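Long-range contacts in putative oxidoreductase (Gluconobacter oxydans, PDB 3WJ7), which probably acts as an NAD(P)H-dependent reductase of the extended short-chain dehydrogenase/reductase family: residues Asn13-Ala21 with Ala74-Ala85; Thr22-Arg31 with Asp49-Asn57. All coordinates share one frame; numbering follows the deposited sequence.

Interaction 1. Residues Asn13-Ala21 with Ala74-Ala85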
loop_
_atom_site.group_PDB
_atom_site.type_symbol
_atom_site.label_atom_id
_atom_site.label_comp_id
_atom_site.label_asym_id
_atom_site.label_seq_id
_atom_site.Cartn_x
_atom_site.Cartn_y
_atom_site.Cartn_z
ATOM N N ASN A 13 -20.055 30.183 21.694
ATOM C CA ASN A 13 -19.177 31.396 21.826
ATOM C C ASN A 13 -17.896 31.108 22.630
ATOM O O ASN A 13 -16.903 31.829 22.521
ATOM C CB ASN A 13 -19.960 32.534 22.502
ATOM C CG ASN A 13 -19.559 33.912 21.992
ATOM O OD1 ASN A 13 -18.735 34.029 21.083
ATOM N ND2 ASN A 13 -20.152 34.964 22.568
ATOM N N ASP A 14 -17.938 30.025 23.404
ATOM C CA ASP A 14 -17.045 29.799 24.527
ATOM C C ASP A 14 -16.709 28.315 24.627
ATOM O O ASP A 14 -16.241 27.827 25.664
ATOM C CB ASP A 14 -17.761 30.251 25.801
ATOM C CG ASP A 14 -19.291 30.042 25.717
ATOM O OD1 ASP A 14 -19.736 28.992 25.175
ATOM O OD2 ASP A 14 -20.053 30.942 26.172
ATOM N N VAL A 15 -16.958 27.590 23.541
ATOM C CA VAL A 15 -16.745 26.143 23.543
ATOM C C VAL A 15 -15.343 25.785 23.042
ATOM O O VAL A 15 -14.848 26.379 22.084
ATOM C CB VAL A 15 -17.812 25.403 22.718
ATOM C CG1 VAL A 15 -17.566 23.905 22.755
ATOM C CG2 VAL A 15 -19.197 25.735 23.234
ATOM N N THR A 16 -14.707 24.851 23.751
ATOM C CA THR A 16 -13.471 24.213 23.344
ATOM C C THR A 16 -13.805 22.806 22.773
ATOM O O THR A 16 -14.373 21.949 23.460
ATOM C CB THR A 16 -12.532 24.201 24.547
ATOM O OG1 THR A 16 -12.200 25.546 24.846
ATOM C CG2 THR A 16 -11.229 23.463 24.280
ATOM N N LEU A 17 -13.535 22.612 21.485
ATOM C CA LEU A 17 -13.715 21.287 20.848
ATOM C C LEU A 17 -12.392 20.524 20.872
ATOM O O LEU A 17 -11.391 21.042 20.386
ATOM C CB LEU A 17 -14.217 21.422 19.400
ATOM C CG LEU A 17 -14.305 20.164 18.486
ATOM C CD1 LEU A 17 -15.405 19.194 18.911
ATOM C CD2 LEU A 17 -14.546 20.555 17.036
ATOM N N VAL A 18 -12.366 19.318 21.441
ATOM C CA VAL A 18 -11.184 18.456 21.298
ATOM C C VAL A 18 -11.536 17.224 20.515
ATOM O O VAL A 18 -12.595 16.680 20.720
ATOM C CB VAL A 18 -10.432 18.113 22.627
ATOM C CG1 VAL A 18 -11.048 18.730 23.870
ATOM C CG2 VAL A 18 -10.170 16.617 22.759
ATOM N N THR A 19 -10.692 16.819 19.574
ATOM C CA THR A 19 -10.938 15.593 18.816
ATOM C C THR A 19 -9.983 14.583 19.371
ATOM O O THR A 19 -9.076 14.971 20.097
ATOM C CB THR A 19 -10.580 15.730 17.339
ATOM O OG1 THR A 19 -9.161 15.912 17.215
ATOM C CG2 THR A 19 -11.337 16.884 16.713
ATOM N N GLY A 20 -10.148 13.303 19.018
ATOM C CA GLY A 20 -9.302 12.265 19.561
ATOM C C GLY A 20 -9.323 12.070 21.079
ATOM O O GLY A 20 -8.375 11.522 21.643
ATOM N N ALA A 21 -10.423 12.439 21.741
ATOM C CA ALA A 21 -10.492 12.426 23.192
ATOM C C ALA A 21 -10.562 11.049 23.836
ATOM O O ALA A 21 -10.308 10.930 25.035
ATOM C CB ALA A 21 -11.648 13.275 23.658
ATOM N N ALA A 74 -20.427 20.192 14.521
ATOM C CA ALA A 74 -19.597 20.040 15.724
ATOM C C ALA A 74 -18.837 21.307 16.036
ATOM O O ALA A 74 -18.537 21.530 17.164
ATOM C CB ALA A 74 -18.607 18.909 15.567
ATOM N N LEU A 75 -18.510 22.113 15.029
ATOM C CA LEU A 75 -17.766 23.326 15.225
ATOM C C LEU A 75 -18.688 24.558 15.438
ATOM O O LEU A 75 -18.211 25.676 15.700
ATOM C CB LEU A 75 -16.823 23.561 14.032
ATOM C CG LEU A 75 -15.596 22.679 13.811
ATOM C CD1 LEU A 75 -15.352 22.410 12.322
ATOM C CD2 LEU A 75 -14.367 23.269 14.482
ATOM N N LYS A 76 -20.004 24.372 15.364
ATOM C CA LYS A 76 -20.894 25.505 15.711
ATOM C C LYS A 76 -20.671 26.004 17.149
ATOM O O LYS A 76 -20.699 25.225 18.102
ATOM C CB LYS A 76 -22.352 25.125 15.449
ATOM C CG LYS A 76 -23.367 26.201 15.762
ATOM C CD LYS A 76 -24.711 25.763 15.223
ATOM C CE LYS A 76 -25.830 26.290 16.095
ATOM N NZ LYS A 76 -27.128 25.920 15.475
ATOM N N GLY A 77 -20.389 27.300 17.285
ATOM C CA GLY A 77 -20.211 27.969 18.585
ATOM C C GLY A 77 -18.864 27.722 19.237
ATOM O O GLY A 77 -18.687 27.996 20.440
ATOM N N VAL A 78 -17.911 27.191 18.455
ATOM C CA VAL A 78 -16.577 26.777 18.977
ATOM C C VAL A 78 -15.489 27.868 18.833
ATOM O O VAL A 78 -15.219 28.322 17.749
ATOM C CB VAL A 78 -16.103 25.458 18.295
ATOM C CG1 VAL A 78 -14.649 25.131 18.645
ATOM C CG2 VAL A 78 -17.049 24.294 18.625
ATOM N N LYS A 79 -14.836 28.253 19.914
ATOM C CA LYS A 79 -13.817 29.286 19.854
ATOM C C LYS A 79 -12.413 28.695 19.616
ATOM O O LYS A 79 -11.548 29.330 18.966
ATOM C CB LYS A 79 -13.851 30.082 21.184
ATOM C CG LYS A 79 -12.682 31.048 21.417
ATOM C CD LYS A 79 -12.687 31.633 22.831
ATOM C CE LYS A 79 -11.813 32.889 22.932
ATOM N NZ LYS A 79 -11.062 32.941 24.223
ATOM N N ILE A 80 -12.198 27.510 20.202
ATOM C CA ILE A 80 -10.890 26.858 20.311
ATOM C C ILE A 80 -10.986 25.358 19.979
ATOM O O ILE A 80 -11.884 24.622 20.452
ATOM C CB ILE A 80 -10.304 26.982 21.727
ATOM C CG1 ILE A 80 -9.923 28.442 22.063
ATOM C CG2 ILE A 80 -9.078 26.105 21.898
ATOM C CD1 ILE A 80 -10.083 28.709 23.544
ATOM N N LEU A 81 -10.040 24.937 19.156
ATOM C CA LEU A 81 -9.949 23.598 18.687
ATOM C C LEU A 81 -8.570 23.015 19.032
ATOM O O LEU A 81 -7.517 23.593 18.707
ATOM C CB LEU A 81 -10.191 23.552 17.187
ATOM C CG LEU A 81 -9.865 22.179 16.583
ATOM C CD1 LEU A 81 -10.812 21.093 17.117
ATOM C CD2 LEU A 81 -9.910 22.227 15.068
ATOM N N PHE A 82 -8.624 21.878 19.726
ATOM C CA PHE A 82 -7.502 20.963 19.923
ATOM C C PHE A 82 -7.687 19.754 19.013
ATOM O O PHE A 82 -8.586 18.943 19.242
ATOM C CB PHE A 82 -7.444 20.496 21.371
ATOM C CG PHE A 82 -7.007 21.546 22.299
ATOM C CD1 PHE A 82 -5.686 21.624 22.696
ATOM C CD2 PHE A 82 -7.916 22.505 22.763
ATOM C CE1 PHE A 82 -5.259 22.636 23.585
ATOM C CE2 PHE A 82 -7.501 23.515 23.623
ATOM C CZ PHE A 82 -6.177 23.579 24.050
ATOM N N HIS A 83 -6.853 19.629 17.998
ATOM C CA HIS A 83 -6.927 18.472 17.107
ATOM C C HIS A 83 -5.932 17.448 17.576
ATOM O O HIS A 83 -4.758 17.621 17.367
ATOM C CB HIS A 83 -6.594 18.845 15.656
ATOM C CG HIS A 83 -6.682 17.683 14.710
ATOM N ND1 HIS A 83 -7.378 16.527 15.014
ATOM C CD2 HIS A 83 -6.181 17.504 13.461
ATOM C CE1 HIS A 83 -7.291 15.690 14.000
ATOM N NE2 HIS A 83 -6.570 16.259 13.049
ATOM N N VAL A 84 -6.386 16.398 18.225
ATOM C CA VAL A 84 -5.462 15.337 18.595
ATOM C C VAL A 84 -5.767 14.042 17.801
ATOM O O VAL A 84 -6.909 13.638 17.700
ATOM C CB VAL A 84 -5.516 15.041 20.102
ATOM C CG1 VAL A 84 -4.384 14.071 20.472
ATOM C CG2 VAL A 84 -5.459 16.336 20.924
ATOM N N ALA A 85 -4.754 13.416 17.214
ATOM C CA ALA A 85 -4.936 12.142 16.467
ATOM C C ALA A 85 -5.731 11.105 17.271
ATOM O O ALA A 85 -5.479 10.912 18.460
ATOM C CB ALA A 85 -3.585 11.575 16.084
#
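Mostly buried parallel strand pairing joins V15-V18 to I80-F82 in the middle of the large sheet. L17 N donates to I80 O at 2.8 Å, and F82 N to L17 O at 3.0 Å. A beta bulge at K79 shifts the register by one. There V15 O takes K79 N at 2.9 Å and, weakly, I80 N. These are neighbouring central strands of a Rossmann fold. T16, V18, I80 and F82 point to the face under helix 24-35, where L33 touches T16, V18 and F82. T16 CG2 meets the edge of the F82 ring, 3.8 Å from CD2. On the other face L17 and L81, both with CG anti to the backbone N (chi1 172° and 170°), point the same way, CD2 of L17 3.8 Å from CD1 of L81. L75 crosses L17 at about a right angle, their CD2 atoms 3.7 Å apart. At the strand ends T19 OG1 and H83 ND1 share a hydrogen bond of 2.9 Å in the imidazole plane. H83 NE2 is hydrogen-bonded to T106 OG1, which holds the ring from its other nitrogen. G20, the first glycine of the TGxxGxxG motif, has positive phi, and its CA lies against V84 O.

Interaction 2. Residues Thr22-Arg31 with Asp49-Asn57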
loop_
_atom_site.group_PDB
_atom_site.type_symbol
_atom_site.label_atom_id
_atom_site.label_comp_id
_atom_site.label_asym_id
_atom_site.label_seq_id
_atom_site.Cartn_x
_atom_site.Cartn_y
_atom_site.Cartn_z
ATOM N N THR A 22 -10.897 10.013 23.071
ATOM C CA THR A 22 -10.879 8.626 23.596
ATOM C C THR A 22 -9.459 8.033 23.620
ATOM O O THR A 22 -9.213 7.034 24.289
ATOM C CB THR A 22 -11.808 7.716 22.782
ATOM O OG1 THR A 22 -11.403 7.738 21.400
ATOM C CG2 THR A 22 -13.227 8.263 22.827
ATOM N N GLY A 23 -8.511 8.646 22.909
ATOM C CA GLY A 23 -7.136 8.189 22.964
ATOM C C GLY A 23 -6.383 8.510 24.262
ATOM O O GLY A 23 -6.890 9.162 25.188
ATOM N N PHE A 24 -5.165 7.989 24.312
ATOM C CA PHE A 24 -4.259 8.107 25.413
ATOM C C PHE A 24 -3.934 9.585 25.641
ATOM O O PHE A 24 -4.146 10.101 26.740
ATOM C CB PHE A 24 -3.014 7.258 25.105
ATOM C CG PHE A 24 -2.039 7.163 26.240
ATOM C CD1 PHE A 24 -2.482 6.965 27.561
ATOM C CD2 PHE A 24 -0.638 7.261 26.000
ATOM C CE1 PHE A 24 -1.540 6.893 28.613
ATOM C CE2 PHE A 24 0.282 7.175 27.065
ATOM C CZ PHE A 24 -0.171 6.989 28.365
ATOM N N VAL A 25 -3.471 10.276 24.603
ATOM C CA VAL A 25 -3.184 11.712 24.704
ATOM C C VAL A 25 -4.427 12.625 24.709
ATOM O O VAL A 25 -4.514 13.556 25.523
ATOM C CB VAL A 25 -2.245 12.184 23.586
ATOM C CG1 VAL A 25 -2.091 13.696 23.673
ATOM C CG2 VAL A 25 -0.928 11.451 23.699
ATOM N N GLY A 26 -5.356 12.349 23.804
ATOM C CA GLY A 26 -6.591 13.094 23.703
ATOM C C GLY A 26 -7.309 13.173 25.041
ATOM O O GLY A 26 -7.767 14.263 25.487
ATOM N N SER A 27 -7.407 12.043 25.730
ATOM C CA SER A 27 -8.153 12.155 26.980
ATOM C C SER A 27 -7.357 12.838 28.065
ATOM O O SER A 27 -7.923 13.519 28.926
ATOM C CB SER A 27 -8.756 10.838 27.449
ATOM O OG SER A 27 -7.781 10.020 27.991
ATOM N N ALA A 28 -6.045 12.700 28.036
ATOM C CA ALA A 28 -5.319 13.374 29.077
ATOM C C ALA A 28 -5.350 14.894 28.827
ATOM O O ALA A 28 -5.442 15.672 29.775
ATOM C CB ALA A 28 -3.918 12.845 29.195
ATOM N N VAL A 29 -5.330 15.291 27.551
ATOM C CA VAL A 29 -5.456 16.675 27.169
ATOM C C VAL A 29 -6.823 17.184 27.653
ATOM O O VAL A 29 -6.928 18.263 28.248
ATOM C CB VAL A 29 -5.252 16.853 25.644
ATOM C CG1 VAL A 29 -5.845 18.180 25.144
ATOM C CG2 VAL A 29 -3.775 16.852 25.336
ATOM N N ALA A 30 -7.862 16.385 27.436
ATOM C CA ALA A 30 -9.204 16.779 27.827
ATOM C C ALA A 30 -9.287 17.075 29.327
ATOM O O ALA A 30 -9.822 18.117 29.704
ATOM C CB ALA A 30 -10.212 15.716 27.446
ATOM N N ARG A 31 -8.754 16.176 30.161
ATOM C CA ARG A 31 -8.803 16.332 31.623
ATOM C C ARG A 31 -8.175 17.665 32.026
ATOM O O ARG A 31 -8.749 18.400 32.821
ATOM C CB ARG A 31 -8.115 15.166 32.373
ATOM C CG ARG A 31 -8.904 13.857 32.379
ATOM C CD ARG A 31 -8.091 12.662 32.893
ATOM N NE ARG A 31 -8.423 11.470 32.097
ATOM C CZ ARG A 31 -7.585 10.776 31.306
ATOM N NH1 ARG A 31 -6.293 11.070 31.208
ATOM N NH2 ARG A 31 -8.049 9.740 30.620
ATOM N N ASP A 49 -15.466 4.197 21.652
ATOM C CA ASP A 49 -15.727 3.724 22.999
ATOM C C ASP A 49 -15.493 4.770 24.124
ATOM O O ASP A 49 -14.350 5.156 24.421
ATOM C CB ASP A 49 -14.901 2.467 23.241
ATOM C CG ASP A 49 -15.302 1.743 24.506
ATOM O OD1 ASP A 49 -14.996 2.252 25.615
ATOM O OD2 ASP A 49 -15.909 0.654 24.381
ATOM N N ARG A 50 -16.587 5.156 24.786
ATOM C CA ARG A 50 -16.635 6.270 25.742
ATOM C C ARG A 50 -16.197 5.964 27.180
ATOM O O ARG A 50 -16.726 6.548 28.131
ATOM C CB ARG A 50 -18.049 6.854 25.736
ATOM C CG ARG A 50 -18.349 7.588 24.443
ATOM C CD ARG A 50 -19.695 7.253 23.832
ATOM N NE ARG A 50 -19.516 7.178 22.381
ATOM C CZ ARG A 50 -20.398 7.578 21.461
ATOM N NH1 ARG A 50 -21.571 8.103 21.806
ATOM N NH2 ARG A 50 -20.098 7.459 20.172
ATOM N N SER A 51 -15.204 5.089 27.333
ATOM C CA SER A 51 -14.834 4.562 28.642
ATOM C C SER A 51 -14.014 5.491 29.536
ATOM O O SER A 51 -14.325 5.630 30.714
ATOM C CB SER A 51 -14.137 3.210 28.504
ATOM O OG SER A 51 -15.098 2.182 28.535
ATOM N N ASN A 52 -12.946 6.087 29.014
ATOM C CA ASN A 52 -12.207 7.086 29.810
ATOM C C ASN A 52 -12.749 8.511 29.533
ATOM O O ASN A 52 -12.038 9.534 29.625
ATOM C CB ASN A 52 -10.677 6.942 29.655
ATOM C CG ASN A 52 -10.213 6.988 28.206
ATOM O OD1 ASN A 52 -11.018 7.070 27.271
ATOM N ND2 ASN A 52 -8.901 6.946 28.016
ATOM N N ILE A 53 -14.043 8.529 29.208
ATOM C CA ILE A 53 -14.780 9.724 28.833
ATOM C C ILE A 53 -15.785 10.119 29.903
ATOM O O ILE A 53 -15.697 11.224 30.416
ATOM C CB ILE A 53 -15.534 9.533 27.495
ATOM C CG1 ILE A 53 -14.676 9.969 26.323
ATOM C CG2 ILE A 53 -16.840 10.332 27.460
ATOM C CD1 ILE A 53 -15.505 10.125 25.071
ATOM N N ALA A 54 -16.735 9.235 30.233
ATOM C CA ALA A 54 -17.897 9.622 31.058
ATOM C C ALA A 54 -17.500 10.477 32.269
ATOM O O ALA A 54 -18.266 11.326 32.709
ATOM C CB ALA A 54 -18.719 8.409 31.469
ATOM N N GLU A 55 -16.280 10.260 32.764
ATOM C CA GLU A 55 -15.581 11.160 33.701
ATOM C C GLU A 55 -15.755 12.662 33.457
ATOM O O GLU A 55 -15.759 13.446 34.399
ATOM C CB GLU A 55 -14.082 10.862 33.677
ATOM C CG GLU A 55 -13.522 10.343 34.984
ATOM C CD GLU A 55 -12.027 10.130 34.909
ATOM O OE1 GLU A 55 -11.354 10.842 34.122
ATOM O OE2 GLU A 55 -11.528 9.248 35.639
ATOM N N LEU A 56 -15.865 13.059 32.197
ATOM C CA LEU A 56 -15.939 14.470 31.834
ATOM C C LEU A 56 -17.377 14.873 31.553
ATOM O O LEU A 56 -18.052 14.261 30.733
ATOM C CB LEU A 56 -15.085 14.740 30.594
ATOM C CG LEU A 56 -13.657 14.183 30.540
ATOM C CD1 LEU A 56 -13.235 13.927 29.102
ATOM C CD2 LEU A 56 -12.683 15.115 31.237
ATOM N N ASN A 57 -17.861 15.885 32.256
ATOM C CA ASN A 57 -19.118 16.487 31.862
ATOM C C ASN A 57 -18.760 17.210 30.579
ATOM O O ASN A 57 -17.934 18.130 30.574
ATOM C CB ASN A 57 -19.731 17.403 32.953
ATOM C CG ASN A 57 -18.783 18.504 33.430
ATOM O OD1 ASN A 57 -17.667 18.240 33.878
ATOM N ND2 ASN A 57 -19.245 19.748 33.356
#
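The helix that follows the glycine-rich turn of the nucleotide-binding fold is covered by the loop between strands 39-44 and 59-62. T22 CG2 is 3.7 Å from I53 CD1 and as far from D49 O. N52 holds CG between its backbone N and carbonyl carbon (chi1 55°), and its amide reaches in beside T22 O and S27. N52 ND2 lies 3.3 Å from S27 OG, but the angle is too poor for a hydrogen bond. S27 OG instead donates to G23 O at 3.1 Å. G23 is the N-cap residue and the second glycine of TGxxGxxG, and its carbonyl also takes S27 N. With an alanine in place of N52, CB would stay at the R31 guanidinium edge, but loss of the amide would probably leave a gap beside T22 O and S27 OG. The guanidinium has S27 O over one face and N52 CB at its edge. A long salt bridge of 3.6 Å runs from R31 NE to E55 OE1, with the guanidinium and carboxylate planes 80° apart. E55 OE2 has its stronger partner in R188. L56 spreads its methyls over the helix: CD1 is 3.9 Å from A30 CB and CD2 4.1 Å from R31 CA.

In the fold
Both interactions belong to the Rossmann-type nucleotide-binding part of the protein, and a single run of chain serves them. Strand 15-18 leads through the TGxxGxxG turn into helix 24-35. Interaction 1 lies in the core and rests on backbone hydrogen bonds between strands. Interaction 2 is closer to the surface and has no hydrogen bond across it; van der Waals contact and one long salt bridge hold the loop to the helix. The helix is common ground: V84 of interaction 1 packs on V25 and G26, and F82 on V29. Residues 49-57 lie along another part of the same helix. Strand 39-44 borders both contacts, since R41 and L43 pair with V18, and L56 packs on L42.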